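Local coordinates for protein nucleoside phosphorylase, putative (Trypanosoma brucei, PDB 3BJE) that acts as a homodimeric uridine phosphorylase, cleaving uridine with phosphate to give uracil and ribose 1-phosphate, with a calcium ion bound between its subunits, at residues I143-T148 with N290-T295; L161-H166 with G310-V315; I46-D51 with I91-G96; S209-N214 with A297-S302; I168-T173 with A245-F250. All blocks are in the same frame, centred on the assembly; numbering follows the deposited sequence.

How the contacts relate
All five contacts are buried, but their chemistry changes with their place in the fold. Contact 1 lies nearest the centre of the chain and is almost wholly polar, with charged side chains facing the ribose phosphate. Contacts 2, 3 and 5 are strand pairings. Contact 2 is antiparallel and mostly apolar in its side chains, while contacts 3 and 5 are parallel and run on into loops that reach ligands and the second subunit. Contacts 2 and 5 share strand 161-169. Contact 4 packs helix 295-305, which follows strand 284-292 of contact 1, on the end of strand 207-210. Glu292 of contact 1 is hydrogen-bonded to Thr246 of contact 5, and Glu294 to Gly96 of contact 3.

Contact 1. Residues I143-T148 with N290-T295; sequences IIRLGT and NIEMET. With R1P (1-O-phosphono-alpha-D-ribofuranose), chain C; URA (uracil), chain D.
Arg145 NE donates to Glu292 OE1 at 3.0 Å, a salt bridge in the active site of this nucleoside phosphorylase fold. The two side chains meet tip to tip. The carboxylate offers its anti lone pair, and OE1 sits 27° out of the guanidinium plane. The same OE1 accepts from Glu294 N and from Thr295 OG1 (2.8 Å), each well out of the carboxylate plane. Three donors hold this oxygen, while OE2 is bonded to Thr246. The Arg145 chain is extended from CG to NE, with CG anti to the backbone N (chi1 164°). Its far nitrogens face the product: NH1 donates to O1 of the ribose phosphate and NH2 to its O2P (2.8 Å). Glu294 crosses the arginine at about a right angle and stands its carboxylate nearly upright over one guanidinium face, the planes 78° apart. The pairing would be one of charge alone, and the place of OE1 is less sure. Ribose O3 donates to Glu294 OE2, whose second partner is Gly96 N, and Met293 N donates to ribose O2. Thr148 OG1 reaches the phosphate at O3P. Farther out, Met293 CG lies 3.6 Å from uracil O2, and Arg145 CD 3.8 Å from Thr295 OG1.

Contact 2. Residues L161-H166 with G310-V315; sequences LAVTRH and GAACVV
Leu161 has CG anti to its backbone N (chi1 -172°), and its chi2 of 61° sets CD1 across the neighbouring strand. That methyl lies 3.7 Å from Ala312 CB and 4.2 Å from Val314 CG2, so one branch touches both side chains on its face. Val163 shares this face and brings CG2 near Ala312 CB, a looser contact at 4.3 Å. Helix 329-348 covers the same face, touching Leu161, Ala312 and Val314. Ala162 and Cys313 point to the other face, and Ala162 CB also meets Val315 CG2 at 4.2 Å. Thr164 places OG1 anti to its carbonyl carbon, and OG1 approaches Ala311 CB at 3.6 Å. Its hydrogen-bond partner is Thr244 OG1. The backbones pair by Ala162 N to Cys313 O and Cys313 N to Ala162 O. Thr164 N then donates to Ala311 O at 3.0 Å, in a nearly straight bond of 178°. Past it the strands are joined by a water, which donates to Thr164 O and accepts from Ala311 N. There the 161-166 chain turns a corner, and His166 ND1 is bonded to Glu286. The arrangement is regular antiparallel pairing of strand 161-164 with strand 310-315, in the central beta structure of the phosphorylase fold.

Contact 3. Residues I46-D51 with I91-G96; sequences IIFVGD and ISTGMG. With CA (calcium ion), chain G; R1P (1-O-phosphono-alpha-D-ribofuranose), chain C.
Strands 46-49 and 91-92 run parallel, held by Ile91 N to Ile47 O, Val49 N to Ile91 O and Thr93 N to Val49 O, each 2.9 Å long. Phe48 and Ile91 point the same way and lie side by side, with Phe48 CD1 4.1 Å from Ile91 CB. Thr93 crosses the phenylalanine at about a right angle. Its CG2, anti to the carbonyl carbon, sits over one face of the ring, 4.0 Å from the centroid and 20° off the normal. This is a CH-pi contact. The Thr93 hydroxyl turns elsewhere: OG1 donates to Gly94 O, in the carbonyl plane and on a lone pair. Ile46 CG2 meets Ile91 CD1 at 3.9 Å. On the opposite face Val49 CG2 packs on Ser92 CB at 3.8 Å, and Ser92 OG is bonded to Arg77 N and Glu75 O. Beyond the strands both segments become loops that reach ligands. Gly50 N donates to phosphate O2P at 2.9 Å. Met95 O binds the calcium ion at 2.4 Å, as do Asp98, Asn99 and the same residues of the second subunit. The strand ends thus form part of the phosphate pocket and of a calcium site at the dimer interface.

Contact 4. Residues S209-N214 with A297-S302; sequences SMAHPN and AICYLS
Ser209 and Cys299 meet where the end of strand 207-210 packs against helix 295-305 of the phosphorylase fold. Ser209 OG is anti to its backbone N (chi1 -166°), which points it at the helix. It lies 3.3 Å from Cys299 CB. Its distance to Tyr300 N is 3.1 Å, but the angle is too poor for a hydrogen bond. Ser209 CB rests on Cys299 CB at 3.7 Å. Cys299 turns SG toward Ala211, just past the strand end, where it approaches Ala211 N and packs on Ala211 CB at 4.2 Å. The polar link between the backbones is a water. It donates to Met210 O and to Cys299 O, each at 2.8 Å, and so joins the strand to the helix.

Several bonds outside this shell hold the two elements in place. Backbone hydrogen bonds join Ser209 to Ala167 and Ala211 to Arg165, which ties the segment to strand 161-169. Tyr300 OH is bonded to Tyr177 O. On the far side of the helix, Ala297, Ile298 and Leu301 pack on helix 97-112. His212 is the N-cap of helix 213-228: ND1 accepts from Asn214 N at 3.0 Å, with the donor 14° from the imidazole plane. Within helix 295-305, Ile298 O accepts both Ser302 N and Ser302 OG, the hydroxyl at 2.7 Å.

Contact 5. Residues I168-T173 with A245-F250; sequences IGMDNT and ATASGF. With URA (uracil), chain D.
Met170 reaches across to 245-250, and its CB lies 3.1 Å from Thr246 O. CG is 3.5 Å from the same oxygen. SD passes 4.1 Å from Ala245 CB. The chain bends at chi3 (-64°), and CE ends between two alanines, 4.0 Å from Ala245 CB and 3.8 Å from Ala247 CB. CE is also 3.6 Å from Thr246 O. The side chain thus bends around the Thr246 carbonyl, which accepts from Met170 N (2.8 Å) and weakly from Asp171 N. Thr246 N donates in turn to Ile168 O. Asp171 CB packs on Ser248 CB, and its OD2 accepts from Thr173 N in an Asx turn and from Tyr207 OH. Farther along, Phe250 CE1 comes within 3.5 Å of uracil N3. Ser248 OG is bonded to Asn172 of the second subunit. Strands 161-169 and 239-246 run parallel here. Helix 186-198 packs on Ile168, helix 270-276 touches Met170 and Ala245, and helix 97-112 meets Asp171 and Thr246.

Contact 1. Residues I143-T148 with N290-T295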
# COMPACT_ATOMS: atom_id res chain seq x y z
N ILE A 143 8.32 -15.04 -10.93
CA ILE A 143 8.01 -13.64 -10.65
C ILE A 143 9.18 -12.99 -9.93
O ILE A 143 9.59 -13.45 -8.87
CB ILE A 143 6.75 -13.54 -9.76
CG1 ILE A 143 5.59 -14.30 -10.44
CG2 ILE A 143 6.37 -12.06 -9.47
CD1 ILE A 143 4.30 -14.35 -9.62
N ILE A 144 9.75 -11.94 -10.52
CA ILE A 144 10.86 -11.23 -9.90
C ILE A 144 10.56 -9.75 -9.78
O ILE A 144 10.26 -9.08 -10.74
CB ILE A 144 12.18 -11.42 -10.69
CG1 ILE A 144 12.45 -12.92 -10.89
CG2 ILE A 144 13.38 -10.73 -9.94
CD1 ILE A 144 13.67 -13.21 -11.74
N ARG A 145 10.68 -9.25 -8.55
CA ARG A 145 10.61 -7.82 -8.30
C ARG A 145 11.95 -7.18 -8.60
O ARG A 145 12.97 -7.67 -8.15
CB ARG A 145 10.23 -7.57 -6.85
CG ARG A 145 10.50 -6.15 -6.37
CD ARG A 145 9.80 -5.85 -5.07
NE ARG A 145 10.40 -4.71 -4.37
CZ ARG A 145 10.39 -3.45 -4.82
NH1 ARG A 145 11.00 -2.52 -4.11
NH2 ARG A 145 9.78 -3.11 -5.96
N LEU A 146 11.93 -6.11 -9.38
CA LEU A 146 13.11 -5.26 -9.58
C LEU A 146 12.73 -3.88 -9.04
O LEU A 146 11.91 -3.18 -9.62
CB LEU A 146 13.53 -5.17 -11.05
CG LEU A 146 14.65 -4.16 -11.36
CD1 LEU A 146 15.91 -4.34 -10.48
CD2 LEU A 146 15.04 -4.20 -12.83
N GLY A 147 13.32 -3.54 -7.89
CA GLY A 147 12.89 -2.36 -7.17
C GLY A 147 14.01 -1.46 -6.73
O GLY A 147 15.14 -1.55 -7.22
N THR A 148 13.66 -0.53 -5.85
CA THR A 148 14.64 0.31 -5.17
C THR A 148 14.50 0.04 -3.69
O THR A 148 13.49 -0.47 -3.25
CB THR A 148 14.44 1.81 -5.46
OG1 THR A 148 13.15 2.24 -5.01
CG2 THR A 148 14.64 2.10 -6.97
N ASN A 290 18.77 -5.15 3.03
CA ASN A 290 17.96 -4.07 2.52
C ASN A 290 16.61 -3.97 3.19
O ASN A 290 16.16 -4.91 3.82
CB ASN A 290 17.83 -4.10 0.98
CG ASN A 290 17.14 -5.35 0.45
OD1 ASN A 290 17.33 -6.46 0.93
ND2 ASN A 290 16.34 -5.16 -0.61
N ILE A 291 16.01 -2.79 3.04
CA ILE A 291 14.67 -2.49 3.55
C ILE A 291 13.86 -1.86 2.42
O ILE A 291 14.35 -0.94 1.75
CB ILE A 291 14.71 -1.47 4.72
CG1 ILE A 291 15.58 -1.99 5.86
CG2 ILE A 291 13.28 -1.12 5.19
CD1 ILE A 291 16.00 -0.89 6.86
N GLU A 292 12.64 -2.35 2.21
CA GLU A 292 11.75 -1.81 1.19
C GLU A 292 10.29 -2.15 1.55
O GLU A 292 9.99 -2.45 2.74
CB GLU A 292 12.17 -2.28 -0.22
CG GLU A 292 12.48 -3.78 -0.38
CD GLU A 292 11.22 -4.60 -0.28
OE1 GLU A 292 10.56 -4.76 -1.33
OE2 GLU A 292 10.91 -5.06 0.84
N MET A 293 9.38 -2.12 0.58
CA MET A 293 7.94 -2.17 0.92
C MET A 293 7.10 -3.29 0.28
O MET A 293 5.89 -3.31 0.49
CB MET A 293 7.30 -0.81 0.61
CG MET A 293 7.86 0.31 1.47
SD MET A 293 7.18 1.95 1.14
CE MET A 293 5.44 1.69 1.60
N GLU A 294 7.71 -4.22 -0.46
CA GLU A 294 6.94 -5.26 -1.18
C GLU A 294 7.38 -6.72 -1.02
O GLU A 294 6.57 -7.62 -1.20
CB GLU A 294 6.93 -4.93 -2.69
CG GLU A 294 6.13 -3.67 -3.04
CD GLU A 294 6.97 -2.40 -3.13
OE1 GLU A 294 8.15 -2.47 -3.52
OE2 GLU A 294 6.46 -1.28 -2.83
N THR A 295 8.64 -6.95 -0.68
CA THR A 295 9.24 -8.26 -0.92
C THR A 295 8.68 -9.37 -0.03
O THR A 295 8.48 -10.48 -0.50
CB THR A 295 10.78 -8.16 -0.83
OG1 THR A 295 11.24 -7.39 -1.93
CG2 THR A 295 11.45 -9.53 -0.88
C5 R1P C . 9.07 3.76 -1.99
O5 R1P C . 9.77 4.92 -2.47
C4 R1P C . 8.97 2.71 -3.08
O4 R1P C . 10.25 2.44 -3.68
C1 R1P C . 10.60 1.06 -3.53
C2 R1P C . 9.77 0.61 -2.31
O2 R1P C . 9.63 -0.81 -2.11
C3 R1P C . 8.47 1.38 -2.54
O3 R1P C . 7.64 0.76 -3.54
O1 R1P C . 10.39 0.27 -4.75
P R1P C . 9.99 0.77 -6.23
O1P R1P C . 8.58 1.32 -5.94
O2P R1P C . 9.99 -0.51 -7.06
O3P R1P C . 10.93 1.83 -6.68
N1 URA D . 12.59 2.40 -0.82
C2 URA D . 12.24 2.13 0.46
O2 URA D . 11.17 1.51 0.74
N3 URA D . 13.02 2.54 1.45
C4 URA D . 14.16 3.22 1.21
O4 URA D . 14.85 3.57 2.19
C5 URA D . 14.53 3.51 -0.08
C6 URA D . 13.70 3.08 -1.11

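Contact 2. Residues L161-H166 with G310-V315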
# COMPACT_ATOMS: atom_id res chain seq x y z
N LEU A 161 23.03 -3.89 -6.16
CA LEU A 161 21.80 -4.66 -6.33
C LEU A 161 21.69 -5.62 -5.16
O LEU A 161 22.49 -6.54 -5.02
CB LEU A 161 21.78 -5.42 -7.66
CG LEU A 161 20.45 -6.11 -8.03
CD1 LEU A 161 19.29 -5.10 -8.16
CD2 LEU A 161 20.61 -6.94 -9.31
N ALA A 162 20.71 -5.40 -4.29
CA ALA A 162 20.52 -6.25 -3.13
C ALA A 162 19.50 -7.34 -3.48
O ALA A 162 18.31 -7.07 -3.73
CB ALA A 162 20.05 -5.43 -1.95
N VAL A 163 19.99 -8.58 -3.50
CA VAL A 163 19.22 -9.73 -3.93
C VAL A 163 18.67 -10.43 -2.70
O VAL A 163 19.42 -10.72 -1.77
CB VAL A 163 20.12 -10.69 -4.74
CG1 VAL A 163 19.33 -11.90 -5.25
CG2 VAL A 163 20.77 -9.95 -5.87
N THR A 164 17.36 -10.68 -2.68
CA THR A 164 16.70 -11.28 -1.54
C THR A 164 16.93 -12.79 -1.47
O THR A 164 16.77 -13.47 -2.49
CB THR A 164 15.17 -11.07 -1.62
OG1 THR A 164 14.90 -9.66 -1.60
CG2 THR A 164 14.43 -11.76 -0.45
N ARG A 165 17.39 -13.27 -0.31
CA ARG A 165 17.28 -14.69 0.03
C ARG A 165 16.10 -14.81 0.99
O ARG A 165 15.01 -15.09 0.57
CB ARG A 165 18.58 -15.27 0.59
CG ARG A 165 18.51 -16.78 0.68
CD ARG A 165 19.76 -17.41 1.25
NE ARG A 165 20.95 -17.34 0.39
CZ ARG A 165 22.06 -16.64 0.66
NH1 ARG A 165 22.15 -15.90 1.76
NH2 ARG A 165 23.08 -16.67 -0.18
N HIS A 166 16.30 -14.56 2.29
CA HIS A 166 15.18 -14.57 3.24
C HIS A 166 14.55 -13.20 3.34
O HIS A 166 15.12 -12.20 2.90
CB HIS A 166 15.66 -15.04 4.62
CG HIS A 166 16.22 -16.44 4.62
ND1 HIS A 166 17.56 -16.69 4.45
CD2 HIS A 166 15.61 -17.65 4.72
CE1 HIS A 166 17.76 -18.00 4.46
NE2 HIS A 166 16.60 -18.61 4.64
N GLY A 310 11.05 -14.02 -6.32
CA GLY A 310 12.13 -13.37 -5.59
C GLY A 310 12.19 -11.89 -5.89
O GLY A 310 11.28 -11.31 -6.46
N ALA A 311 13.30 -11.26 -5.53
CA ALA A 311 13.39 -9.80 -5.62
C ALA A 311 14.84 -9.37 -5.64
O ALA A 311 15.72 -10.04 -5.06
CB ALA A 311 12.67 -9.16 -4.41
N ALA A 312 15.09 -8.26 -6.31
CA ALA A 312 16.40 -7.63 -6.31
C ALA A 312 16.13 -6.15 -6.41
O ALA A 312 15.34 -5.73 -7.23
CB ALA A 312 17.25 -8.10 -7.50
N CYS A 313 16.79 -5.35 -5.57
CA CYS A 313 16.49 -3.93 -5.51
C CYS A 313 17.76 -3.10 -5.49
O CYS A 313 18.69 -3.44 -4.78
CB CYS A 313 15.69 -3.61 -4.25
SG CYS A 313 14.10 -4.47 -4.11
N VAL A 314 17.76 -2.01 -6.25
CA VAL A 314 18.87 -1.09 -6.28
C VAL A 314 18.88 -0.25 -4.99
O VAL A 314 17.86 0.33 -4.61
CB VAL A 314 18.79 -0.17 -7.54
CG1 VAL A 314 19.93 0.85 -7.58
CG2 VAL A 314 18.79 -1.00 -8.82
N VAL A 315 20.05 -0.17 -4.35
CA VAL A 315 20.17 0.57 -3.08
C VAL A 315 20.24 2.06 -3.39
O VAL A 315 21.26 2.55 -3.87
CB VAL A 315 21.39 0.10 -2.26
CG1 VAL A 315 21.57 0.92 -0.96
CG2 VAL A 315 21.26 -1.37 -1.93
O HOH W 1 15.62 -13.01 -4.93

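Contact 3. Residues I46-D51 with I91-G96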
# COMPACT_ATOMS: atom_id res chain seq x y z
N ILE A 46 7.20 -12.97 -15.10
CA ILE A 46 6.76 -11.62 -14.75
C ILE A 46 7.81 -10.86 -13.95
O ILE A 46 8.40 -11.39 -13.03
CB ILE A 46 5.46 -11.69 -13.89
CG1 ILE A 46 4.36 -12.42 -14.66
CG2 ILE A 46 4.99 -10.29 -13.45
CD1 ILE A 46 3.10 -12.80 -13.84
N ILE A 47 8.04 -9.61 -14.35
CA ILE A 47 8.80 -8.68 -13.53
C ILE A 47 7.84 -7.70 -12.88
O ILE A 47 7.02 -7.11 -13.57
CB ILE A 47 9.80 -7.87 -14.36
CG1 ILE A 47 10.80 -8.80 -15.01
CG2 ILE A 47 10.53 -6.88 -13.45
CD1 ILE A 47 11.77 -8.10 -15.93
N PHE A 48 7.94 -7.55 -11.55
CA PHE A 48 7.20 -6.54 -10.80
C PHE A 48 8.10 -5.32 -10.61
O PHE A 48 9.28 -5.44 -10.25
CB PHE A 48 6.84 -7.03 -9.40
CG PHE A 48 5.65 -7.94 -9.31
CD1 PHE A 48 4.71 -8.07 -10.32
CD2 PHE A 48 5.45 -8.61 -8.13
CE1 PHE A 48 3.62 -8.91 -10.13
CE2 PHE A 48 4.37 -9.43 -7.94
CZ PHE A 48 3.45 -9.58 -8.94
N VAL A 49 7.55 -4.15 -10.82
CA VAL A 49 8.21 -2.90 -10.45
C VAL A 49 7.23 -2.09 -9.63
O VAL A 49 6.05 -2.21 -9.80
CB VAL A 49 8.64 -2.09 -11.69
CG1 VAL A 49 9.70 -2.87 -12.47
CG2 VAL A 49 7.44 -1.74 -12.58
N GLY A 50 7.70 -1.26 -8.71
CA GLY A 50 6.75 -0.47 -7.95
C GLY A 50 6.26 0.74 -8.73
O GLY A 50 5.06 1.07 -8.73
N ASP A 51 7.19 1.41 -9.37
CA ASP A 51 6.95 2.67 -10.05
C ASP A 51 6.38 2.43 -11.44
O ASP A 51 7.03 1.78 -12.27
CB ASP A 51 8.29 3.40 -10.15
CG ASP A 51 8.18 4.79 -10.77
OD1 ASP A 51 7.08 5.19 -11.23
OD2 ASP A 51 9.21 5.47 -10.83
N ILE A 91 4.90 -5.67 -14.94
CA ILE A 91 3.75 -5.12 -14.25
C ILE A 91 4.22 -4.15 -13.17
O ILE A 91 5.09 -4.50 -12.36
CB ILE A 91 2.91 -6.22 -13.54
CG1 ILE A 91 2.35 -7.20 -14.57
CG2 ILE A 91 1.78 -5.59 -12.72
CD1 ILE A 91 1.64 -8.41 -13.96
N SER A 92 3.65 -2.94 -13.16
CA SER A 92 3.82 -2.07 -12.02
C SER A 92 2.73 -2.35 -10.99
O SER A 92 1.56 -2.47 -11.33
CB SER A 92 3.79 -0.58 -12.40
OG SER A 92 2.57 -0.17 -12.98
N THR A 93 3.16 -2.44 -9.74
CA THR A 93 2.27 -2.76 -8.65
C THR A 93 1.87 -1.57 -7.82
O THR A 93 0.92 -1.64 -7.04
CB THR A 93 2.94 -3.78 -7.73
OG1 THR A 93 4.10 -3.20 -7.13
CG2 THR A 93 3.36 -5.05 -8.49
N GLY A 94 2.59 -0.46 -7.97
CA GLY A 94 2.50 0.63 -7.00
C GLY A 94 3.18 0.19 -5.72
O GLY A 94 3.80 -0.86 -5.66
N MET A 95 3.02 0.99 -4.67
CA MET A 95 3.81 0.79 -3.46
C MET A 95 3.11 -0.11 -2.47
O MET A 95 1.93 0.09 -2.19
CB MET A 95 4.11 2.15 -2.82
CG MET A 95 4.81 3.07 -3.76
SD MET A 95 5.35 4.60 -3.00
CE MET A 95 3.79 5.48 -2.91
N GLY A 96 3.84 -1.08 -1.94
CA GLY A 96 3.38 -1.82 -0.77
C GLY A 96 2.90 -3.25 -0.92
O GLY A 96 2.53 -3.71 -2.00
CA CA G . 0.01 0.43 -0.81
C5 R1P C . 9.07 3.76 -1.99
O5 R1P C . 9.77 4.92 -2.47
C4 R1P C . 8.97 2.71 -3.08
O4 R1P C . 10.25 2.44 -3.68
C1 R1P C . 10.60 1.06 -3.53
C2 R1P C . 9.77 0.61 -2.31
O2 R1P C . 9.63 -0.81 -2.11
C3 R1P C . 8.47 1.38 -2.54
O3 R1P C . 7.64 0.76 -3.54
O1 R1P C . 10.39 0.27 -4.75
P R1P C . 9.99 0.77 -6.23
O1P R1P C . 8.58 1.32 -5.94
O2P R1P C . 9.99 -0.51 -7.06
O3P R1P C . 10.93 1.83 -6.68

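Contact 4. Residues S209-N214 with A297-S302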
# COMPACT_ATOMS: atom_id res chain seq x y z
N SER A 209 9.70 -15.07 5.24
CA SER A 209 9.59 -15.89 4.02
C SER A 209 10.98 -16.04 3.38
O SER A 209 12.01 -15.73 3.98
CB SER A 209 8.58 -15.27 3.05
OG SER A 209 8.21 -16.17 2.01
N MET A 210 10.98 -16.54 2.15
CA MET A 210 12.23 -16.73 1.43
C MET A 210 11.91 -16.71 -0.06
O MET A 210 10.89 -17.25 -0.49
CB MET A 210 12.86 -18.07 1.81
CG MET A 210 14.30 -18.24 1.34
SD MET A 210 15.01 -19.88 1.65
CE MET A 210 13.94 -20.91 0.68
N ALA A 211 12.79 -16.08 -0.83
CA ALA A 211 12.76 -16.20 -2.29
C ALA A 211 13.05 -17.65 -2.67
O ALA A 211 13.79 -18.35 -1.98
CB ALA A 211 13.79 -15.28 -2.92
N HIS A 212 12.47 -18.08 -3.78
CA HIS A 212 12.72 -19.44 -4.27
C HIS A 212 14.19 -19.53 -4.64
O HIS A 212 14.71 -18.62 -5.31
CB HIS A 212 11.84 -19.74 -5.49
CG HIS A 212 11.83 -21.19 -5.85
ND1 HIS A 212 12.88 -21.81 -6.48
CD2 HIS A 212 10.89 -22.15 -5.65
CE1 HIS A 212 12.59 -23.09 -6.66
NE2 HIS A 212 11.39 -23.32 -6.16
N PRO A 213 14.88 -20.61 -4.21
CA PRO A 213 16.31 -20.75 -4.48
C PRO A 213 16.67 -20.65 -5.95
O PRO A 213 17.73 -20.12 -6.29
CB PRO A 213 16.62 -22.15 -3.94
CG PRO A 213 15.60 -22.37 -2.86
CD PRO A 213 14.36 -21.71 -3.38
N ASN A 214 15.79 -21.14 -6.82
CA ASN A 214 16.01 -21.06 -8.26
C ASN A 214 16.05 -19.62 -8.76
O ASN A 214 16.82 -19.27 -9.65
CB ASN A 214 14.93 -21.84 -9.01
CG ASN A 214 15.20 -21.91 -10.50
OD1 ASN A 214 16.31 -22.22 -10.93
ND2 ASN A 214 14.16 -21.63 -11.30
N ALA A 297 5.70 -9.99 1.18
CA ALA A 297 4.42 -10.55 0.68
C ALA A 297 4.60 -11.22 -0.68
O ALA A 297 3.94 -12.21 -1.00
CB ALA A 297 3.33 -9.47 0.59
N ILE A 298 5.46 -10.67 -1.53
CA ILE A 298 5.75 -11.34 -2.79
C ILE A 298 6.23 -12.74 -2.52
O ILE A 298 5.79 -13.70 -3.15
CB ILE A 298 6.83 -10.59 -3.58
CG1 ILE A 298 6.27 -9.29 -4.12
CG2 ILE A 298 7.39 -11.44 -4.73
CD1 ILE A 298 7.35 -8.37 -4.70
N CYS A 299 7.22 -12.86 -1.63
CA CYS A 299 7.78 -14.17 -1.32
C CYS A 299 6.75 -15.10 -0.66
O CYS A 299 6.62 -16.28 -1.03
CB CYS A 299 9.00 -14.01 -0.42
SG CYS A 299 10.42 -13.30 -1.30
N TYR A 300 6.06 -14.59 0.34
CA TYR A 300 5.12 -15.42 1.11
C TYR A 300 3.93 -15.89 0.28
O TYR A 300 3.59 -17.08 0.28
CB TYR A 300 4.62 -14.66 2.34
CG TYR A 300 3.76 -15.52 3.24
CD1 TYR A 300 4.31 -16.24 4.30
CD2 TYR A 300 2.40 -15.64 3.00
CE1 TYR A 300 3.51 -17.05 5.10
CE2 TYR A 300 1.59 -16.44 3.80
CZ TYR A 300 2.15 -17.15 4.84
OH TYR A 300 1.37 -17.95 5.64
N LEU A 301 3.27 -14.96 -0.38
CA LEU A 301 2.06 -15.29 -1.13
C LEU A 301 2.43 -16.13 -2.38
O LEU A 301 1.70 -17.07 -2.70
CB LEU A 301 1.35 -14.02 -1.53
CG LEU A 301 0.77 -13.20 -0.36
CD1 LEU A 301 0.13 -11.91 -0.85
CD2 LEU A 301 -0.30 -13.99 0.40
N SER A 302 3.56 -15.84 -3.03
CA SER A 302 3.99 -16.65 -4.18
C SER A 302 4.29 -18.08 -3.73
O SER A 302 3.84 -19.05 -4.38
CB SER A 302 5.19 -16.04 -4.91
OG SER A 302 4.86 -14.78 -5.47
O HOH W 2 8.88 -17.13 -2.46

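Contact 5. Residues I168-T173 with A245-F250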
# COMPACT_ATOMS: atom_id res chain seq x y z
N ILE A 168 11.99 -10.67 6.02
CA ILE A 168 11.25 -10.36 7.24
C ILE A 168 10.07 -9.49 6.88
O ILE A 168 10.23 -8.43 6.29
CB ILE A 168 12.11 -9.59 8.24
CG1 ILE A 168 13.35 -10.41 8.63
CG2 ILE A 168 11.30 -9.24 9.51
CD1 ILE A 168 14.53 -9.53 9.06
N GLY A 169 8.86 -9.96 7.21
CA GLY A 169 7.64 -9.18 7.07
C GLY A 169 7.41 -8.37 8.31
O GLY A 169 6.98 -8.89 9.33
N MET A 170 7.72 -7.07 8.25
CA MET A 170 7.36 -6.14 9.31
C MET A 170 5.93 -5.59 9.10
O MET A 170 5.36 -4.98 10.00
CB MET A 170 8.36 -5.00 9.38
CG MET A 170 9.81 -5.48 9.47
SD MET A 170 11.01 -4.16 9.73
CE MET A 170 10.80 -3.23 8.20
N ASP A 171 5.43 -5.76 7.89
CA ASP A 171 4.05 -5.50 7.55
C ASP A 171 3.18 -6.61 8.16
O ASP A 171 3.71 -7.53 8.81
CB ASP A 171 3.93 -5.55 6.04
CG ASP A 171 4.29 -6.92 5.49
OD1 ASP A 171 5.49 -7.32 5.52
OD2 ASP A 171 3.34 -7.65 5.07
N ASN A 172 1.86 -6.55 7.93
CA ASN A 172 0.96 -7.61 8.41
C ASN A 172 0.09 -8.25 7.34
O ASN A 172 -0.80 -9.03 7.63
CB ASN A 172 0.10 -7.16 9.60
CG ASN A 172 -1.20 -6.47 9.21
OD1 ASN A 172 -1.35 -6.00 8.08
ND2 ASN A 172 -2.15 -6.37 10.18
N THR A 173 0.40 -8.00 6.07
CA THR A 173 -0.50 -8.43 5.01
C THR A 173 -0.64 -9.95 5.02
O THR A 173 -1.76 -10.49 4.97
CB THR A 173 -0.03 -7.87 3.67
OG1 THR A 173 -0.28 -6.46 3.67
CG2 THR A 173 -0.77 -8.54 2.48
N ALA A 245 14.11 -6.76 4.76
CA ALA A 245 13.05 -6.39 5.70
C ALA A 245 12.03 -5.51 5.00
O ALA A 245 12.38 -4.48 4.43
CB ALA A 245 13.65 -5.65 6.91
N THR A 246 10.78 -5.94 5.02
CA THR A 246 9.71 -5.22 4.35
C THR A 246 8.79 -4.50 5.34
O THR A 246 8.31 -5.08 6.32
CB THR A 246 8.87 -6.18 3.48
OG1 THR A 246 9.71 -6.79 2.50
CG2 THR A 246 7.68 -5.46 2.78
N ALA A 247 8.52 -3.24 5.02
CA ALA A 247 7.82 -2.31 5.88
C ALA A 247 6.44 -1.96 5.35
O ALA A 247 6.18 -2.04 4.14
CB ALA A 247 8.63 -1.01 5.99
N SER A 248 5.56 -1.54 6.27
CA SER A 248 4.18 -1.10 5.95
C SER A 248 4.06 0.43 5.84
O SER A 248 3.01 1.02 6.10
CB SER A 248 3.21 -1.67 6.97
OG SER A 248 3.58 -1.36 8.30
N GLY A 249 5.18 1.04 5.45
CA GLY A 249 5.32 2.48 5.24
C GLY A 249 6.75 2.80 4.88
O GLY A 249 7.56 1.90 4.69
N PHE A 250 7.04 4.09 4.76
CA PHE A 250 8.36 4.56 4.36
C PHE A 250 9.13 5.30 5.46
O PHE A 250 10.36 5.32 5.45
CB PHE A 250 8.18 5.51 3.18
CG PHE A 250 9.47 5.94 2.54
CD1 PHE A 250 10.04 5.16 1.55
CD2 PHE A 250 10.10 7.11 2.89
CE1 PHE A 250 11.21 5.53 0.93
CE2 PHE A 250 11.27 7.51 2.26
CZ PHE A 250 11.83 6.71 1.29
N1 URA D . 12.59 2.40 -0.82
C2 URA D . 12.24 2.13 0.46
O2 URA D . 11.17 1.51 0.74
N3 URA D . 13.02 2.54 1.45
C4 URA D . 14.16 3.22 1.21
O4 URA D . 14.85 3.57 2.19
C5 URA D . 14.53 3.51 -0.08
C6 URA D . 13.70 3.08 -1.11